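Local coordinates for protein SmhA (Serratia marcescens, PDB 7A27) that is the A component of Smh, a tripartite alpha-pore-forming toxin, and probably acts with its partners to perforate membranes, at residues 24-38 / 283-295. Residues are numbered along the deposited sequence; the frame is centred on the assembly and turned at random.
Sequences QALLNQSYSNLLLSQ and QAQLFVDTYVLTE
Gln283 extends along the last turn of helix 14-37, where its NE2 donates a hydrogen bond of 2.9 Å to OE1 of Gln38, the first residue beyond the helix, at an N-H...O angle of 162°. Both amides also bond to the backbone of Ser234 on strand 230-237, which ties the two helices to the two-stranded antiparallel sheet. Nearer the backbone, Leu35 CD2 packs on Gln283 CB. Leu286 then lies across the Tyr31 ring, CB 3.5 Å from the centroid and almost exactly on the ring normal, a CH-pi contact; its CD1 packs by Tyr31 CE1. With CG anti to the backbone N (chi1 174°), the Phe287 side chain runs along helix 14-37, its CB 3.6 Å from Leu35 CD1 and its ring beside Ser32, whose OG donates a hydrogen bond to Asn28 O. The helices run antiparallel, their axes 8.9 Å apart at 155°, within the elongated helical bundle expected of an alpha-pore-forming toxin in its soluble state. Thr290 is a knob in the hole formed by Gln24, Leu27, Asn28 and Tyr31, with CG2 at the edge of the tyrosine ring, 3.6 Å from Tyr31 CE2. Tyr291 points away toward helix 104-155 but keeps its CB near Asn28, and Leu293 CB packs on Gln24 CG. Finally, Thr294 OG1 hydrogen-bonds to Thr290 O and rests 3.4 Å from Gln24 CB.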
loop_
_atom_site.group_PDB
_atom_site.type_symbol
_atom_site.label_atom_id
_atom_site.label_comp_id
_atom_site.label_asym_id
_atom_site.label_seq_id
_atom_site.Cartn_x
_atom_site.Cartn_y
_atom_site.Cartn_z
ATOM N N GLN A 24 -1.327 -2.948 -0.889
ATOM C CA GLN A 24 -1.568 -2.174 0.354
ATOM C C GLN A 24 -1.007 -0.768 0.189
ATOM O O GLN A 24 -1.714 0.167 0.544
ATOM C CB GLN A 24 -0.986 -2.911 1.564
ATOM C CG GLN A 24 -1.504 -4.335 1.749
ATOM C CD GLN A 24 -2.980 -4.471 2.051
ATOM O OE1 GLN A 24 -3.712 -3.505 2.271
ATOM N NE2 GLN A 24 -3.443 -5.709 2.076
ATOM N N ALA A 25 0.203 -0.610 -0.336
ATOM C CA ALA A 25 0.858 0.708 -0.525
ATOM C C ALA A 25 -0.008 1.593 -1.415
ATOM O O ALA A 25 -0.154 2.758 -1.064
ATOM C CB ALA A 25 2.248 0.570 -1.108
ATOM N N LEU A 26 -0.547 1.083 -2.528
ATOM C CA LEU A 26 -1.409 1.875 -3.444
ATOM C C LEU A 26 -2.653 2.325 -2.686
ATOM O O LEU A 26 -3.025 3.488 -2.809
ATOM C CB LEU A 26 -1.815 1.045 -4.662
ATOM C CG LEU A 26 -0.730 0.792 -5.694
ATOM C CD1 LEU A 26 -1.186 -0.255 -6.692
ATOM C CD2 LEU A 26 -0.339 2.061 -6.407
ATOM N N LEU A 27 -3.300 1.413 -1.976
ATOM C CA LEU A 27 -4.507 1.731 -1.185
ATOM C C LEU A 27 -4.122 2.776 -0.125
ATOM O O LEU A 27 -4.847 3.755 0.017
ATOM C CB LEU A 27 -5.085 0.454 -0.567
ATOM C CG LEU A 27 -6.370 0.650 0.223
ATOM C CD1 LEU A 27 -7.421 1.329 -0.609
ATOM C CD2 LEU A 27 -6.923 -0.664 0.710
ATOM N N ASN A 28 -2.984 2.624 0.542
ATOM C CA ASN A 28 -2.552 3.542 1.626
ATOM C C ASN A 28 -2.257 4.919 1.015
ATOM O O ASN A 28 -2.350 5.927 1.731
ATOM C CB ASN A 28 -1.348 2.997 2.396
ATOM C CG ASN A 28 -1.284 3.514 3.821
ATOM O OD1 ASN A 28 -2.291 3.955 4.380
ATOM N ND2 ASN A 28 -0.105 3.444 4.424
ATOM N N GLN A 29 -1.912 4.959 -0.264
ATOM C CA GLN A 29 -1.661 6.210 -1.025
ATOM C C GLN A 29 -3.002 6.960 -1.077
ATOM O O GLN A 29 -3.003 8.189 -0.812
ATOM C CB GLN A 29 -1.081 5.831 -2.396
ATOM C CG GLN A 29 -0.484 6.960 -3.204
ATOM C CD GLN A 29 0.159 6.481 -4.491
ATOM O OE1 GLN A 29 -0.036 5.360 -4.938
ATOM N NE2 GLN A 29 0.946 7.340 -5.124
ATOM N N SER A 30 -4.099 6.231 -1.358
ATOM C CA SER A 30 -5.477 6.771 -1.485
ATOM C C SER A 30 -5.986 7.192 -0.103
ATOM O O SER A 30 -6.630 8.232 -0.023
ATOM C CB SER A 30 -6.422 5.791 -2.155
ATOM O OG SER A 30 -6.000 5.450 -3.469
ATOM N N TYR A 31 -5.689 6.436 0.951
ATOM C CA TYR A 31 -6.097 6.778 2.340
ATOM C C TYR A 31 -5.318 8.002 2.819
ATOM O O TYR A 31 -5.871 8.750 3.615
ATOM C CB TYR A 31 -5.963 5.594 3.297
ATOM C CG TYR A 31 -6.957 4.481 3.085
ATOM C CD1 TYR A 31 -8.271 4.745 2.731
ATOM C CD2 TYR A 31 -6.622 3.167 3.348
ATOM C CE1 TYR A 31 -9.190 3.724 2.549
ATOM C CE2 TYR A 31 -7.528 2.135 3.186
ATOM C CZ TYR A 31 -8.811 2.419 2.780
ATOM O OH TYR A 31 -9.707 1.424 2.623
ATOM N N SER A 32 -4.094 8.210 2.342
ATOM C CA SER A 32 -3.318 9.443 2.637
ATOM C C SER A 32 -4.012 10.620 1.956
ATOM O O SER A 32 -4.175 11.654 2.617
ATOM C CB SER A 32 -1.894 9.351 2.191
ATOM O OG SER A 32 -1.270 8.267 2.838
ATOM N N ASN A 33 -4.409 10.459 0.690
ATOM C CA ASN A 33 -5.079 11.532 -0.079
ATOM C C ASN A 33 -6.409 11.881 0.596
ATOM O O ASN A 33 -6.787 13.068 0.569
ATOM C CB ASN A 33 -5.294 11.143 -1.538
ATOM C CG ASN A 33 -4.043 11.278 -2.374
ATOM O OD1 ASN A 33 -3.295 12.260 -2.250
ATOM N ND2 ASN A 33 -3.835 10.307 -3.257
ATOM N N LEU A 34 -7.085 10.893 1.182
ATOM C CA LEU A 34 -8.391 11.113 1.842
ATOM C C LEU A 34 -8.163 11.980 3.087
ATOM O O LEU A 34 -8.913 12.927 3.273
ATOM C CB LEU A 34 -9.028 9.767 2.192
ATOM C CG LEU A 34 -10.414 9.845 2.823
ATOM C CD1 LEU A 34 -11.455 10.355 1.840
ATOM C CD2 LEU A 34 -10.829 8.494 3.346
ATOM N N LEU A 35 -7.150 11.676 3.897
ATOM C CA LEU A 35 -6.810 12.442 5.131
ATOM C C LEU A 35 -6.431 13.890 4.811
ATOM O O LEU A 35 -6.742 14.785 5.662
ATOM C CB LEU A 35 -5.642 11.756 5.832
ATOM C CG LEU A 35 -6.015 10.547 6.674
ATOM C CD1 LEU A 35 -4.749 9.834 7.099
ATOM C CD2 LEU A 35 -6.834 10.966 7.883
ATOM N N LEU A 36 -5.797 14.117 3.651
ATOM C CA LEU A 36 -5.297 15.449 3.208
ATOM C C LEU A 36 -6.397 16.235 2.497
ATOM O O LEU A 36 -6.230 17.462 2.404
ATOM C CB LEU A 36 -4.086 15.252 2.289
ATOM C CG LEU A 36 -2.845 14.699 2.973
ATOM C CD1 LEU A 36 -1.834 14.174 1.971
ATOM C CD2 LEU A 36 -2.215 15.749 3.873
ATOM N N SER A 37 -7.443 15.576 1.990
ATOM C CA SER A 37 -8.576 16.217 1.266
ATOM C C SER A 37 -9.653 16.622 2.264
ATOM O O SER A 37 -10.329 17.633 2.042
ATOM C CB SER A 37 -9.141 15.310 0.196
ATOM O OG SER A 37 -8.137 14.984 -0.755
ATOM N N GLN A 38 -9.794 15.846 3.324
ATOM C CA GLN A 38 -10.794 16.057 4.394
ATOM C C GLN A 38 -10.680 17.491 4.907
ATOM O O GLN A 38 -9.576 17.912 5.241
ATOM C CB GLN A 38 -10.581 15.034 5.520
ATOM C CG GLN A 38 -11.487 15.229 6.728
ATOM C CD GLN A 38 -12.946 15.240 6.353
ATOM O OE1 GLN A 38 -13.443 14.342 5.678
ATOM N NE2 GLN A 38 -13.644 16.273 6.798
ATOM N N GLN A 283 -11.158 7.546 9.443
ATOM C CA GLN A 283 -10.179 7.835 8.356
ATOM C C GLN A 283 -8.771 7.436 8.823
ATOM O O GLN A 283 -8.029 6.828 8.023
ATOM C CB GLN A 283 -10.262 9.307 7.956
ATOM C CG GLN A 283 -11.579 9.717 7.302
ATOM C CD GLN A 283 -11.719 11.213 7.164
ATOM O OE1 GLN A 283 -11.147 11.994 7.941
ATOM N NE2 GLN A 283 -12.475 11.618 6.149
ATOM N N ALA A 284 -8.420 7.727 10.080
ATOM C CA ALA A 284 -7.114 7.372 10.682
ATOM C C ALA A 284 -6.955 5.856 10.649
ATOM O O ALA A 284 -5.895 5.393 10.208
ATOM C CB ALA A 284 -7.032 7.894 12.092
ATOM N N GLN A 285 -7.985 5.135 11.119
ATOM C CA GLN A 285 -8.041 3.651 11.182
ATOM C C GLN A 285 -7.633 3.100 9.815
ATOM O O GLN A 285 -6.737 2.268 9.796
ATOM C CB GLN A 285 -9.445 3.177 11.560
ATOM C CG GLN A 285 -9.591 1.688 11.875
ATOM C CD GLN A 285 -9.128 1.364 13.273
ATOM O OE1 GLN A 285 -9.678 1.858 14.266
ATOM N NE2 GLN A 285 -8.103 0.530 13.354
ATOM N N LEU A 286 -8.249 3.549 8.718
ATOM C CA LEU A 286 -7.954 3.004 7.366
ATOM C C LEU A 286 -6.470 3.183 7.066
ATOM O O LEU A 286 -5.841 2.208 6.620
ATOM C CB LEU A 286 -8.799 3.701 6.297
ATOM C CG LEU A 286 -10.297 3.432 6.367
ATOM C CD1 LEU A 286 -11.040 4.259 5.323
ATOM C CD2 LEU A 286 -10.583 1.941 6.200
ATOM N N PHE A 287 -5.947 4.385 7.324
ATOM C CA PHE A 287 -4.532 4.758 7.062
ATOM C C PHE A 287 -3.597 3.895 7.910
ATOM O O PHE A 287 -2.719 3.237 7.329
ATOM C CB PHE A 287 -4.298 6.244 7.311
ATOM C CG PHE A 287 -2.864 6.691 7.198
ATOM C CD1 PHE A 287 -2.231 6.762 5.966
ATOM C CD2 PHE A 287 -2.160 7.071 8.318
ATOM C CE1 PHE A 287 -0.910 7.157 5.858
ATOM C CE2 PHE A 287 -0.854 7.520 8.206
ATOM C CZ PHE A 287 -0.224 7.547 6.978
ATOM N N VAL A 288 -3.795 3.858 9.227
ATOM C CA VAL A 288 -2.889 3.138 10.165
ATOM C C VAL A 288 -2.980 1.628 9.945
ATOM O O VAL A 288 -1.934 0.978 10.020
ATOM C CB VAL A 288 -3.184 3.509 11.625
ATOM C CG1 VAL A 288 -2.386 2.660 12.590
ATOM C CG2 VAL A 288 -2.904 4.982 11.866
ATOM N N ASP A 289 -4.170 1.073 9.735
ATOM C CA ASP A 289 -4.328 -0.390 9.520
ATOM C C ASP A 289 -3.546 -0.783 8.261
ATOM O O ASP A 289 -2.759 -1.755 8.343
ATOM C CB ASP A 289 -5.793 -0.832 9.387
ATOM C CG ASP A 289 -6.601 -0.897 10.673
ATOM O OD1 ASP A 289 -5.987 -0.881 11.769
ATOM O OD2 ASP A 289 -7.847 -0.980 10.559
ATOM N N THR A 290 -3.715 -0.071 7.140
ATOM C CA THR A 290 -3.060 -0.488 5.874
ATOM C C THR A 290 -1.584 -0.098 5.939
ATOM O O THR A 290 -0.792 -0.745 5.224
ATOM C CB THR A 290 -3.829 -0.061 4.617
ATOM O OG1 THR A 290 -3.541 1.302 4.349
ATOM C CG2 THR A 290 -5.315 -0.300 4.750
ATOM N N TYR A 291 -1.190 0.865 6.778
ATOM C CA TYR A 291 0.250 1.180 6.964
ATOM C C TYR A 291 0.904 -0.054 7.581
ATOM O O TYR A 291 1.961 -0.482 7.122
ATOM C CB TYR A 291 0.480 2.397 7.856
ATOM C CG TYR A 291 1.839 3.027 7.704
ATOM C CD1 TYR A 291 2.964 2.478 8.292
ATOM C CD2 TYR A 291 1.999 4.180 6.953
ATOM C CE1 TYR A 291 4.215 3.069 8.151
ATOM C CE2 TYR A 291 3.240 4.770 6.787
ATOM C CZ TYR A 291 4.349 4.218 7.393
ATOM O OH TYR A 291 5.550 4.836 7.220
ATOM N N VAL A 292 0.250 -0.630 8.584
ATOM C CA VAL A 292 0.735 -1.837 9.308
ATOM C C VAL A 292 0.866 -2.995 8.301
ATOM O O VAL A 292 1.886 -3.720 8.357
ATOM C CB VAL A 292 -0.182 -2.185 10.494
ATOM C CG1 VAL A 292 0.148 -3.544 11.064
ATOM C CG2 VAL A 292 -0.114 -1.151 11.594
ATOM N N LEU A 293 -0.115 -3.174 7.417
ATOM C CA LEU A 293 -0.081 -4.274 6.417
ATOM C C LEU A 293 1.054 -4.001 5.429
ATOM O O LEU A 293 1.699 -4.969 5.000
ATOM C CB LEU A 293 -1.422 -4.421 5.696
ATOM C CG LEU A 293 -2.553 -5.038 6.515
ATOM C CD1 LEU A 293 -3.764 -5.285 5.622
ATOM C CD2 LEU A 293 -2.143 -6.343 7.169
ATOM N N THR A 294 1.319 -2.728 5.112
ATOM C CA THR A 294 2.409 -2.343 4.180
ATOM C C THR A 294 3.718 -2.777 4.842
ATOM O O THR A 294 4.428 -3.547 4.219
ATOM C CB THR A 294 2.302 -0.870 3.781
ATOM O OG1 THR A 294 1.031 -0.691 3.149
ATOM C CG2 THR A 294 3.392 -0.424 2.833
ATOM N N GLU A 295 3.943 -2.395 6.103
ATOM C CA GLU A 295 5.143 -2.758 6.894
ATOM C C GLU A 295 5.320 -4.275 6.904
ATOM O O GLU A 295 6.458 -4.705 6.714
ATOM C CB GLU A 295 5.001 -2.238 8.324
ATOM C CG GLU A 295 6.229 -2.457 9.201
ATOM C CD GLU A 295 6.325 -3.777 9.950
ATOM O OE1 GLU A 295 5.291 -4.405 10.182
ATOM O OE2 GLU A 295 7.444 -4.168 10.323
#